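Local coordinates for protein putative NADH-depentdent flavin oxidoreductase (Cupriavidus metallidurans, PDB 5OCS) that probably uses FMN and NADPH as an ene-reductase of the Old Yellow Enzyme family, which typically reduces activated carbon-carbon double bonds, at residues H3-Y8 against N17-A22; T130-A135 against L185-S190; G246-S251 against A286-A291; P279-P284 against N315-I320. One frame throughout, in Å; residues are numbered along the deposited sequence.

Contact 1. Residues H3-Y8 against N17-A22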
loop_
_atom_site.group_PDB
_atom_site.type_symbol
_atom_site.label_atom_id
_atom_site.label_comp_id
_atom_site.label_asym_id
_atom_site.label_seq_id
_atom_site.Cartn_x
_atom_site.Cartn_y
_atom_site.Cartn_z
ATOM N N HIS D 3 3.016 -16.431 21.763
ATOM C CA HIS D 3 1.907 -15.917 20.926
ATOM C C HIS D 3 2.428 -15.214 19.688
ATOM O O HIS D 3 3.560 -14.729 19.690
ATOM C CB HIS D 3 1.066 -14.938 21.715
ATOM C CG HIS D 3 0.433 -15.575 22.892
ATOM N ND1 HIS D 3 -0.644 -16.420 22.768
ATOM C CD2 HIS D 3 0.787 -15.593 24.194
ATOM C CE1 HIS D 3 -0.963 -16.888 23.961
ATOM N NE2 HIS D 3 -0.107 -16.404 24.841
ATOM N N LEU D 4 1.570 -15.130 18.667
ATOM C CA LEU D 4 1.920 -14.453 17.408
ATOM C C LEU D 4 2.459 -13.025 17.596
ATOM O O LEU D 4 3.432 -12.603 16.935
ATOM C CB LEU D 4 0.706 -14.432 16.505
ATOM C CG LEU D 4 0.961 -13.960 15.070
ATOM C CD1 LEU D 4 1.845 -14.937 14.330
ATOM C CD2 LEU D 4 -0.364 -13.783 14.392
ATOM N N PHE D 5 1.807 -12.293 18.509
ATOM C CA PHE D 5 2.179 -10.925 18.786
ATOM C C PHE D 5 3.173 -10.723 19.924
ATOM O O PHE D 5 3.395 -9.608 20.308
ATOM C CB PHE D 5 0.930 -10.030 18.907
ATOM C CG PHE D 5 0.301 -9.759 17.598
ATOM C CD1 PHE D 5 0.821 -8.735 16.799
ATOM C CD2 PHE D 5 -0.712 -10.571 17.074
ATOM C CE1 PHE D 5 0.308 -8.494 15.552
ATOM C CE2 PHE D 5 -1.247 -10.311 15.813
ATOM C CZ PHE D 5 -0.715 -9.279 15.049
ATOM N N ASP D 6 3.888 -11.764 20.351
ATOM C CA ASP D 6 5.039 -11.581 21.203
ATOM C C ASP D 6 6.183 -10.988 20.420
ATOM O O ASP D 6 6.434 -11.406 19.276
ATOM C CB ASP D 6 5.580 -12.892 21.727
ATOM C CG ASP D 6 4.664 -13.579 22.685
ATOM O OD1 ASP D 6 3.715 -12.976 23.194
ATOM O OD2 ASP D 6 4.938 -14.764 22.917
ATOM N N PRO D 7 6.921 -10.048 21.034
ATOM C CA PRO D 7 8.206 -9.657 20.465
ATOM C C PRO D 7 9.121 -10.834 20.330
ATOM O O PRO D 7 8.990 -11.833 21.040
ATOM C CB PRO D 7 8.770 -8.673 21.500
ATOM C CG PRO D 7 7.585 -8.120 22.151
ATOM C CD PRO D 7 6.577 -9.235 22.207
ATOM N N TYR D 8 10.044 -10.757 19.389
ATOM C CA TYR D 8 11.006 -11.822 19.217
ATOM C C TYR D 8 12.275 -11.179 18.701
ATOM O O TYR D 8 12.344 -9.942 18.624
ATOM C CB TYR D 8 10.422 -12.887 18.290
ATOM C CG TYR D 8 11.146 -14.205 18.292
ATOM C CD1 TYR D 8 11.197 -15.006 19.424
ATOM C CD2 TYR D 8 11.798 -14.653 17.149
ATOM C CE1 TYR D 8 11.857 -16.224 19.410
ATOM C CE2 TYR D 8 12.474 -15.865 17.139
ATOM C CZ TYR D 8 12.495 -16.641 18.270
ATOM O OH TYR D 8 13.184 -17.838 18.208
ATOM N N ASN D 17 6.889 -8.567 16.411
ATOM C CA ASN D 17 6.027 -9.720 16.563
ATOM C C ASN D 17 6.593 -10.869 15.721
ATOM O O ASN D 17 7.659 -10.709 15.188
ATOM C CB ASN D 17 4.594 -9.383 16.175
ATOM C CG ASN D 17 4.502 -8.763 14.787
ATOM O OD1 ASN D 17 4.937 -9.356 13.822
ATOM N ND2 ASN D 17 3.928 -7.547 14.698
ATOM N N ARG D 18 5.890 -11.998 15.645
ATOM C CA ARG D 18 6.408 -13.186 15.002
ATOM C C ARG D 18 6.010 -13.290 13.544
ATOM O O ARG D 18 6.240 -14.329 12.931
ATOM C CB ARG D 18 5.961 -14.412 15.771
ATOM C CG ARG D 18 6.580 -14.430 17.176
ATOM C CD ARG D 18 5.948 -15.586 17.927
ATOM N NE ARG D 18 6.423 -15.534 19.313
ATOM C CZ ARG D 18 7.561 -16.053 19.762
ATOM N NH1 ARG D 18 8.325 -16.799 18.996
ATOM N NH2 ARG D 18 7.902 -15.844 21.035
ATOM N N ILE D 19 5.469 -12.190 12.971
ATOM C CA ILE D 19 5.004 -12.170 11.585
ATOM C C ILE D 19 6.098 -11.690 10.667
ATOM O O ILE D 19 6.621 -10.606 10.869
ATOM C CB ILE D 19 3.745 -11.288 11.395
ATOM C CG1 ILE D 19 2.597 -11.754 12.293
ATOM C CG2 ILE D 19 3.263 -11.338 9.955
ATOM C CD1 ILE D 19 1.568 -10.681 12.508
ATOM N N ALA D 20 6.460 -12.512 9.676
ATOM C CA ALA D 20 7.421 -12.115 8.648
ATOM C C ALA D 20 6.713 -12.042 7.316
ATOM O O ALA D 20 5.868 -12.911 7.008
ATOM C CB ALA D 20 8.578 -13.106 8.577
ATOM N N ILE D 21 7.062 -11.033 6.500
ATOM C CA ILE D 21 6.544 -10.921 5.163
ATOM C C ILE D 21 7.496 -11.688 4.277
ATOM O O ILE D 21 8.679 -11.352 4.222
ATOM C CB ILE D 21 6.392 -9.467 4.682
ATOM C CG1 ILE D 21 5.390 -8.750 5.546
ATOM C CG2 ILE D 21 5.922 -9.420 3.221
ATOM C CD1 ILE D 21 5.426 -7.268 5.379
ATOM N N ALA D 22 6.967 -12.695 3.568
ATOM C CA ALA D 22 7.796 -13.631 2.818
ATOM C C ALA D 22 8.380 -12.933 1.604
ATOM O O ALA D 22 7.755 -12.022 1.088
ATOM C CB ALA D 22 6.967 -14.847 2.353
#

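Contact 2. Residues T130-A135 against L185-S190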
loop_
_atom_site.group_PDB
_atom_site.type_symbol
_atom_site.label_atom_id
_atom_site.label_comp_id
_atom_site.label_asym_id
_atom_site.label_seq_id
_atom_site.Cartn_x
_atom_site.Cartn_y
_atom_site.Cartn_z
ATOM N N THR D 130 22.527 -20.687 -18.623
ATOM C CA THR D 130 22.340 -20.945 -17.186
ATOM C C THR D 130 23.436 -21.882 -16.679
ATOM O O THR D 130 24.096 -22.567 -17.467
ATOM C CB THR D 130 20.940 -21.533 -16.928
ATOM O OG1 THR D 130 20.815 -22.804 -17.605
ATOM C CG2 THR D 130 19.885 -20.565 -17.426
ATOM N N PHE D 131 23.620 -21.904 -15.370
ATOM C CA PHE D 131 24.659 -22.655 -14.711
ATOM C C PHE D 131 24.061 -23.481 -13.586
ATOM O O PHE D 131 23.050 -23.079 -12.953
ATOM C CB PHE D 131 25.732 -21.682 -14.166
ATOM C CG PHE D 131 26.411 -20.915 -15.264
ATOM C CD1 PHE D 131 27.397 -21.533 -16.037
ATOM C CD2 PHE D 131 25.966 -19.656 -15.642
ATOM C CE1 PHE D 131 27.985 -20.860 -17.108
ATOM C CE2 PHE D 131 26.545 -18.972 -16.707
ATOM C CZ PHE D 131 27.562 -19.576 -17.447
ATOM N N ALA D 132 24.698 -24.610 -13.311
ATOM C CA ALA D 132 24.186 -25.584 -12.356
ATOM C C ALA D 132 25.267 -26.539 -11.889
ATOM O O ALA D 132 26.375 -26.590 -12.482
ATOM C CB ALA D 132 23.047 -26.382 -13.005
ATOM N N PRO D 133 24.954 -27.336 -10.854
ATOM C CA PRO D 133 25.987 -28.302 -10.487
ATOM C C PRO D 133 26.293 -29.302 -11.607
ATOM O O PRO D 133 27.443 -29.734 -11.757
ATOM C CB PRO D 133 25.402 -29.004 -9.271
ATOM C CG PRO D 133 23.946 -28.685 -9.271
ATOM C CD PRO D 133 23.873 -27.286 -9.848
ATOM N N SER D 134 25.257 -29.656 -12.376
ATOM C CA SER D 134 25.386 -30.605 -13.496
ATOM C C SER D 134 24.541 -30.189 -14.703
ATOM O O SER D 134 23.522 -29.480 -14.555
ATOM C CB SER D 134 24.937 -32.004 -13.057
ATOM O OG SER D 134 25.661 -32.506 -11.914
ATOM N N ALA D 135 24.918 -30.713 -15.895
ATOM C CA ALA D 135 24.319 -30.369 -17.205
ATOM C C ALA D 135 22.983 -31.131 -17.481
ATOM O O ALA D 135 22.827 -31.867 -18.475
ATOM C CB ALA D 135 25.365 -30.606 -18.329
ATOM N N LEU D 185 21.365 -23.348 -5.060
ATOM C CA LEU D 185 21.809 -24.066 -3.879
ATOM C C LEU D 185 21.057 -25.381 -3.668
ATOM O O LEU D 185 21.665 -26.415 -3.376
ATOM C CB LEU D 185 21.797 -23.188 -2.668
ATOM C CG LEU D 185 23.079 -22.434 -2.439
ATOM C CD1 LEU D 185 23.681 -21.751 -3.649
ATOM C CD2 LEU D 185 22.926 -21.448 -1.299
ATOM N N HIS D 186 19.749 -25.355 -3.905
ATOM C CA HIS D 186 18.926 -26.561 -3.797
ATOM C C HIS D 186 19.386 -27.630 -4.856
ATOM O O HIS D 186 19.394 -28.835 -4.571
ATOM C CB HIS D 186 17.467 -26.163 -3.972
ATOM C CG HIS D 186 16.478 -27.237 -3.639
ATOM N ND1 HIS D 186 15.128 -26.973 -3.517
ATOM C CD2 HIS D 186 16.614 -28.562 -3.405
ATOM C CE1 HIS D 186 14.477 -28.083 -3.230
ATOM N NE2 HIS D 186 15.357 -29.067 -3.160
ATOM N N GLN D 187 19.782 -27.159 -6.043
ATOM C CA GLN D 187 20.291 -28.024 -7.098
ATOM C C GLN D 187 21.522 -28.773 -6.604
ATOM O O GLN D 187 21.669 -29.932 -6.933
ATOM C CB GLN D 187 20.635 -27.254 -8.366
ATOM C CG GLN D 187 19.399 -26.721 -9.063
ATOM C CD GLN D 187 19.645 -25.516 -9.955
ATOM O OE1 GLN D 187 20.687 -25.424 -10.610
ATOM N NE2 GLN D 187 18.645 -24.610 -10.045
ATOM N N PHE D 188 22.400 -28.113 -5.853
ATOM C CA PHE D 188 23.547 -28.783 -5.264
ATOM C C PHE D 188 23.113 -29.764 -4.192
ATOM O O PHE D 188 23.680 -30.875 -4.103
ATOM C CB PHE D 188 24.577 -27.809 -4.700
ATOM C CG PHE D 188 25.582 -27.328 -5.711
ATOM C CD1 PHE D 188 25.304 -26.237 -6.529
ATOM C CD2 PHE D 188 26.831 -27.932 -5.837
ATOM C CE1 PHE D 188 26.237 -25.764 -7.430
ATOM C CE2 PHE D 188 27.761 -27.458 -6.720
ATOM C CZ PHE D 188 27.476 -26.380 -7.546
ATOM N N LEU D 189 22.134 -29.379 -3.373
ATOM C CA LEU D 189 21.665 -30.236 -2.299
ATOM C C LEU D 189 21.069 -31.549 -2.823
ATOM O O LEU D 189 21.160 -32.574 -2.159
ATOM C CB LEU D 189 20.626 -29.562 -1.416
ATOM C CG LEU D 189 21.180 -28.353 -0.640
ATOM C CD1 LEU D 189 20.047 -27.596 0.001
ATOM C CD2 LEU D 189 22.176 -28.774 0.422
ATOM N N SER D 190 20.415 -31.466 -3.971
ATOM C CA SER D 190 19.548 -32.554 -4.452
ATOM C C SER D 190 20.229 -33.500 -5.408
ATOM O O SER D 190 20.722 -33.072 -6.469
ATOM C CB SER D 190 18.282 -32.009 -5.149
ATOM O OG SER D 190 17.498 -33.098 -5.623
#

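Contact 3. Residues G246-S251 against A286-A291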
loop_
_atom_site.group_PDB
_atom_site.type_symbol
_atom_site.label_atom_id
_atom_site.label_comp_id
_atom_site.label_asym_id
_atom_site.label_seq_id
_atom_site.Cartn_x
_atom_site.Cartn_y
_atom_site.Cartn_z
ATOM N N GLY D 246 17.930 -34.638 5.248
ATOM C CA GLY D 246 18.886 -33.671 4.767
ATOM C C GLY D 246 18.676 -32.300 5.400
ATOM O O GLY D 246 19.636 -31.633 5.797
ATOM N N THR D 247 17.425 -31.855 5.414
ATOM C CA THR D 247 17.083 -30.574 6.031
ATOM C C THR D 247 17.592 -30.480 7.474
ATOM O O THR D 247 18.118 -29.436 7.883
ATOM C CB THR D 247 15.568 -30.360 5.987
ATOM O OG1 THR D 247 15.220 -30.298 4.621
ATOM C CG2 THR D 247 15.140 -29.079 6.625
ATOM N N ILE D 248 17.393 -31.543 8.240
ATOM C CA ILE D 248 17.812 -31.551 9.645
ATOM C C ILE D 248 19.323 -31.485 9.728
ATOM O O ILE D 248 19.851 -30.726 10.534
ATOM C CB ILE D 248 17.220 -32.760 10.413
ATOM C CG1 ILE D 248 15.720 -32.563 10.534
ATOM C CG2 ILE D 248 17.838 -32.875 11.812
ATOM C CD1 ILE D 248 14.932 -33.777 10.921
ATOM N N ALA D 249 20.018 -32.245 8.880
ATOM C CA ALA D 249 21.484 -32.259 8.901
ATOM C C ALA D 249 22.053 -30.895 8.474
ATOM O O ALA D 249 23.030 -30.366 9.047
ATOM C CB ALA D 249 22.005 -33.372 8.005
ATOM N N LEU D 250 21.421 -30.317 7.460
ATOM C CA LEU D 250 21.831 -29.003 7.026
ATOM C C LEU D 250 21.582 -27.939 8.153
ATOM O O LEU D 250 22.446 -27.079 8.385
ATOM C CB LEU D 250 21.140 -28.644 5.710
ATOM C CG LEU D 250 21.436 -27.229 5.162
ATOM C CD1 LEU D 250 22.896 -27.096 4.780
ATOM C CD2 LEU D 250 20.555 -26.968 3.940
ATOM N N SER D 251 20.461 -28.038 8.844
ATOM C CA SER D 251 20.085 -27.082 9.906
ATOM C C SER D 251 21.055 -27.199 11.090
ATOM O O SER D 251 21.501 -26.182 11.637
ATOM C CB SER D 251 18.665 -27.274 10.331
ATOM O OG SER D 251 17.785 -27.045 9.224
ATOM N N ALA D 286 8.642 -27.941 9.797
ATOM C CA ALA D 286 9.191 -26.829 10.580
ATOM C C ALA D 286 9.167 -27.217 12.067
ATOM O O ALA D 286 10.128 -26.987 12.786
ATOM C CB ALA D 286 8.394 -25.545 10.338
ATOM N N GLN D 287 8.091 -27.867 12.492
ATOM C CA GLN D 287 7.953 -28.321 13.883
ATOM C C GLN D 287 9.105 -29.235 14.297
ATOM O O GLN D 287 9.709 -29.107 15.390
ATOM C CB GLN D 287 6.585 -28.990 14.085
ATOM C CG GLN D 287 6.223 -29.357 15.532
ATOM C CD GLN D 287 6.923 -30.602 16.074
ATOM O OE1 GLN D 287 7.340 -31.486 15.327
ATOM N NE2 GLN D 287 7.124 -30.631 17.378
ATOM N N ARG D 288 9.428 -30.161 13.411
ATOM C CA ARG D 288 10.475 -31.105 13.696
ATOM C C ARG D 288 11.835 -30.434 13.676
ATOM O O ARG D 288 12.649 -30.707 14.528
ATOM C CB ARG D 288 10.450 -32.243 12.705
ATOM C CG ARG D 288 11.500 -33.302 13.017
ATOM C CD ARG D 288 11.280 -34.459 12.090
ATOM N NE ARG D 288 12.363 -35.429 12.175
ATOM C CZ ARG D 288 12.474 -36.474 11.370
ATOM N NH1 ARG D 288 11.555 -36.689 10.442
ATOM N NH2 ARG D 288 13.505 -37.300 11.505
ATOM N N VAL D 289 12.086 -29.540 12.717
ATOM C CA VAL D 289 13.381 -28.857 12.668
ATOM C C VAL D 289 13.614 -28.001 13.923
ATOM O O VAL D 289 14.723 -27.947 14.440
ATOM C CB VAL D 289 13.532 -28.000 11.390
ATOM C CG1 VAL D 289 14.742 -27.080 11.429
ATOM C CG2 VAL D 289 13.620 -28.891 10.158
ATOM N N LYS D 290 12.559 -27.329 14.373
ATOM C CA LYS D 290 12.587 -26.565 15.610
ATOM C C LYS D 290 12.949 -27.458 16.818
ATOM O O LYS D 290 13.841 -27.124 17.598
ATOM C CB LYS D 290 11.240 -25.909 15.839
ATOM C CG LYS D 290 11.149 -25.072 17.122
ATOM C CD LYS D 290 9.882 -24.228 17.181
ATOM C CE LYS D 290 9.431 -23.930 18.622
ATOM N NZ LYS D 290 10.485 -23.180 19.352
ATOM N N ALA D 291 12.216 -28.557 16.959
ATOM C CA ALA D 291 12.384 -29.433 18.106
ATOM C C ALA D 291 13.769 -30.046 18.135
ATOM O O ALA D 291 14.377 -30.100 19.199
ATOM C CB ALA D 291 11.333 -30.516 18.108
#

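Contact 4. Residues P279-P284 against N315-I320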
loop_
_atom_site.group_PDB
_atom_site.type_symbol
_atom_site.label_atom_id
_atom_site.label_comp_id
_atom_site.label_asym_id
_atom_site.label_seq_id
_atom_site.Cartn_x
_atom_site.Cartn_y
_atom_site.Cartn_z
ATOM N N PRO D 279 -0.166 -36.097 14.574
ATOM C CA PRO D 279 -0.541 -35.035 15.513
ATOM C C PRO D 279 -1.268 -33.832 14.869
ATOM O O PRO D 279 -1.861 -33.013 15.584
ATOM C CB PRO D 279 0.789 -34.585 16.127
ATOM C CG PRO D 279 1.838 -35.478 15.617
ATOM C CD PRO D 279 1.274 -36.420 14.607
ATOM N N GLY D 280 -1.219 -33.701 13.540
ATOM C CA GLY D 280 -2.004 -32.643 12.864
ATOM C C GLY D 280 -1.368 -31.256 12.964
ATOM O O GLY D 280 -2.067 -30.243 12.870
ATOM N N TYR D 281 -0.048 -31.202 13.088
ATOM C CA TYR D 281 0.665 -29.900 12.938
ATOM C C TYR D 281 0.334 -29.300 11.570
ATOM O O TYR D 281 0.215 -30.024 10.585
ATOM C CB TYR D 281 2.158 -30.073 13.033
ATOM C CG TYR D 281 2.635 -30.720 14.297
ATOM C CD1 TYR D 281 2.268 -30.236 15.553
ATOM C CD2 TYR D 281 3.501 -31.801 14.230
ATOM C CE1 TYR D 281 2.735 -30.853 16.716
ATOM C CE2 TYR D 281 3.974 -32.405 15.366
ATOM C CZ TYR D 281 3.579 -31.948 16.596
ATOM O OH TYR D 281 4.086 -32.631 17.672
ATOM N N GLN D 282 0.213 -27.979 11.509
ATOM C CA GLN D 282 0.062 -27.283 10.247
ATOM C C GLN D 282 1.342 -27.265 9.436
ATOM O O GLN D 282 1.264 -27.338 8.219
ATOM C CB GLN D 282 -0.440 -25.862 10.460
ATOM C CG GLN D 282 -1.832 -25.767 11.042
ATOM C CD GLN D 282 -2.239 -24.316 11.275
ATOM O OE1 GLN D 282 -2.501 -23.574 10.322
ATOM N NE2 GLN D 282 -2.282 -23.907 12.527
ATOM N N VAL D 283 2.495 -27.115 10.112
ATOM C CA VAL D 283 3.837 -27.061 9.479
ATOM C C VAL D 283 4.707 -28.156 10.124
ATOM O O VAL D 283 5.592 -27.898 10.925
ATOM C CB VAL D 283 4.429 -25.623 9.550
ATOM C CG1 VAL D 283 3.647 -24.750 8.580
ATOM C CG2 VAL D 283 4.355 -25.002 10.956
ATOM N N PRO D 284 4.411 -29.422 9.787
ATOM C CA PRO D 284 5.086 -30.506 10.516
ATOM C C PRO D 284 6.621 -30.572 10.382
ATOM O O PRO D 284 7.356 -31.002 11.328
ATOM C CB PRO D 284 4.409 -31.781 9.952
ATOM C CG PRO D 284 3.817 -31.370 8.668
ATOM C CD PRO D 284 3.425 -29.926 8.830
ATOM N N ASN D 315 1.329 -23.643 19.431
ATOM C CA ASN D 315 1.613 -25.075 19.418
ATOM C C ASN D 315 3.103 -25.415 19.191
ATOM O O ASN D 315 3.450 -26.577 18.930
ATOM C CB ASN D 315 0.698 -25.754 18.372
ATOM C CG ASN D 315 0.530 -27.258 18.599
ATOM O OD1 ASN D 315 0.514 -27.739 19.760
ATOM N ND2 ASN D 315 0.404 -28.024 17.489
ATOM N N ASN D 316 3.988 -24.421 19.298
ATOM C CA ASN D 316 5.417 -24.610 19.217
ATOM C C ASN D 316 5.893 -25.246 17.898
ATOM O O ASN D 316 6.863 -26.019 17.884
ATOM C CB ASN D 316 5.904 -25.411 20.441
ATOM C CG ASN D 316 5.774 -24.617 21.731
ATOM O OD1 ASN D 316 6.473 -23.648 21.918
ATOM N ND2 ASN D 316 4.865 -25.022 22.609
ATOM N N GLU D 317 5.178 -24.948 16.806
ATOM C CA GLU D 317 5.536 -25.461 15.483
ATOM C C GLU D 317 6.620 -24.597 14.839
ATOM O O GLU D 317 7.363 -25.098 14.024
ATOM C CB GLU D 317 4.324 -25.587 14.561
ATOM C CG GLU D 317 3.315 -26.641 14.993
ATOM C CD GLU D 317 2.016 -26.648 14.209
ATOM O OE1 GLU D 317 2.024 -26.437 12.982
ATOM O OE2 GLU D 317 0.960 -26.901 14.819
ATOM N N ALA D 318 6.683 -23.307 15.190
ATOM C CA ALA D 318 7.658 -22.377 14.625
ATOM C C ALA D 318 7.790 -21.185 15.566
ATOM O O ALA D 318 6.899 -20.948 16.384
ATOM C CB ALA D 318 7.237 -21.916 13.219
ATOM N N ASP D 319 8.890 -20.458 15.448
ATOM C CA ASP D 319 9.107 -19.218 16.193
ATOM C C ASP D 319 8.679 -17.973 15.434
ATOM O O ASP D 319 8.290 -16.972 16.050
ATOM C CB ASP D 319 10.576 -19.113 16.539
ATOM C CG ASP D 319 11.069 -20.342 17.245
ATOM O OD1 ASP D 319 10.496 -20.587 18.319
ATOM O OD2 ASP D 319 11.945 -21.054 16.729
ATOM N N ILE D 320 8.761 -18.045 14.112
ATOM C CA ILE D 320 8.364 -16.954 13.226
ATOM C C ILE D 320 7.571 -17.598 12.102
ATOM O O ILE D 320 7.904 -18.723 11.661
ATOM C CB ILE D 320 9.605 -16.244 12.676
ATOM C CG1 ILE D 320 10.337 -15.503 13.811
ATOM C CG2 ILE D 320 9.212 -15.290 11.549
ATOM C CD1 ILE D 320 11.699 -15.018 13.412
HETATM O O HOH W 1 -1.309 -25.746 14.609
#

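Contact 1. Residues H3-Y8 against N17-A22
Arg18 NH1 lies over one face of the Tyr8 ring, 3.4 Å from CD1, with the guanidinium and ring planes inclined at 45° rather than stacked flat. The other branch of the same group, NH2, lies 3.7 Å from Asp6 OD2, which comes to the guanidinium edge in a long salt bridge. NE, on the chain side of the group, gives a weak, bent hydrogen bond to His3 O, 3.0 Å away (124° at the hydrogen). The extended run of the Arg18 chain from CG to NE carries the guanidinium past Leu4 O and Asp6 O to these partners. Its backbone is held as well: Arg18 N donates to Leu4 O at 2.8 Å. This N-terminal segment closes over the start of strand 19-21, the first strand of the (βα)8 TIM barrel. Ile19 CD1 meets Phe5 CZ at 3.7 Å and its CG1 meets Leu4 CD1, apolar packing continued by helix 333-341.

The second shell sets these groups in place. A type I turn from His3 to Asp6 brings the Asp6 carboxylate back to His3 N, which meets OD2 from above the carboxylate plane at 2.8 Å. Asn17 OD1 accepts from Ile19 N in an Asx turn, while its ND2 is tied to Gly49 O. Arg18 NH1 also donates to Asp319 O, and His3 ND1 is hydrogen-bonded to Glu310 OE2.

Contact 2. Residues T130-A135 against L185-S190
Pro133 and Phe188 meet in a CH-pi contact: Pro133 CB stands 3.6 Å from the ring centroid and only 4° off the normal, so it sits squarely over the centre of one face. All six ring carbons lie at nearly equal distances from this one methylene. The neighbouring CD leans to the ring atom CE1 at 3.7 Å, widening the overlap towards that side.

Plain van der Waals packing fills the adjoining part. Pro133 CD touches Gln187 CB at 3.6 Å, the two side chains crossing at about a right angle, and Pro133 CG rests 3.5 Å from Gln187 O. The proline ring is thereby fitted against both a helical side chain and the helix backbone.

At the polar end of the glutamine, Gln187 OE1 comes within 3.5 Å of Ala132 CB, a contact without hydrogen bonding. The amide is instead occupied by the loops beside it: OE1 accepts from Arg106 N, and NE2 donates to Gly182 O and Ala104 O. These bonds at both ends of the amide fix its rotation, presenting the oxygen to the alanine methyl.

Pro133 follows the short strand 131-132, which pairs in parallel with strand 146-147 outside the barrel sheet. The contact therefore lays an excursion of the chain against helix 184-189, which follows barrel strand 175-179 in the TIM-barrel fold of the Old Yellow Enzymes.

Contact 3. Residues G246-S251 against A286-A291
Val289 meets helix 246-251 with both methyls, and each finds a different residue one helical turn apart. CG2 meets Thr247 CG2 at 3.9 Å, the two side chains crossing at about a right angle, while CG1 packs against Ser251 OG at 3.8 Å. Ile248 adds CG1, 4.2 Å from Val289 CG2. This buried cluster is rather loosely spaced, and its hydroxyls are turned to backbone oxygens. Ser251 OG donates to Thr247 O at 2.8 Å, approaching from the opposite face of that carbonyl to Ser251 N, so the oxygen carries two bonds. Thr247 OG1 donates to Ala234 O, leaving the methyl of the same residue to face the valine.

The shortest contact lies instead at the partly exposed arginine. Arg288 runs extended from CG to NE (CG anti to the backbone N, chi1 -177°) and crosses Ile248 at about a right angle. Ile248 CD1 lies over one face of the guanidinium, 3.3 Å from Arg288 NE. Arg288 NE also forms a salt bridge with Glu292, one turn further along the same helix.

The segment axes are 10.2 Å apart at closest approach and run in similar directions, 36° from parallel. Helices 244-256 and 284-293 follow barrel strands 228-233 and 262-265, with the short helix 271-274 between them in the chain. In the first helix Leu250 packs on strand 228-233 and helix 204-221; in the second Ala286 and Lys290 pack on strand 297-300.

Contact 4. Residues P279-P284 against N315-I320
Glu317 CG lies anti to its carbonyl carbon (chi1 -67°), and the chain then continues extended, carrying the carboxylate across to the backbone of Tyr281, Gln282 and Val283. There OE1 receives Val283 N at 3.0 Å in a fairly straight bond, 164° at the hydrogen, and Gln282 N at 2.8 Å in a weak one bent to 120°. OE2 is used differently. Asn315 ND2 donates to its anti lone pair at 2.9 Å, with Glu317 OE2 lying close to the Asn315 amide plane, and a water O donates to Glu317 OE2 at 2.6 Å. That water in turn accepts from Gln282 NE2, which is also hydrogen-bonded to Gln308 O.

Apolar surfaces close around the acid. Tyr281 CB touches Glu317 CD at 3.6 Å, and Val283 CG2 packs on Glu317 CB. Asn315 ND2 also meets the edge of the Tyr281 ring, in its plane, 3.5 Å from CD1, while Pro279 CB covers part of one ring face.

Val283 is the N-cap residue of helix 284-293, whereas Asn315 and Asn316 end helix 306-314, the latter as the C-prime residue of a Schellman motif. One carboxylate thus joins the start of one outer barrel helix to the turn after the next. With donors on both oxygens and the positive end of a helix dipole close by, the buried Glu317 is probably stabilised as the anion.

Contact 4 links contacts 1 and 3, which do not touch each other; contact 2 lies across the chain's centre from contact 1, their centres 33 Å apart. Asp319 is one of the residues by which contact 4 touches both: its OD1 forms a salt bridge with Lys290 NZ of contact 3 at 2.8 Å, and its CB packs on Tyr8 OH of contact 1. Contacts 3 and 4 alternate along the chain, with centres 12 Å apart. Contact 2 meets contact 3 where Leu189 packs on Leu250. For the FMN site, the side chain of Val283 in contact 4 is about 7 Å from that of Leu302, and the side chain of Thr247 about 10 Å from that of Arg231, both FMN-binding residues.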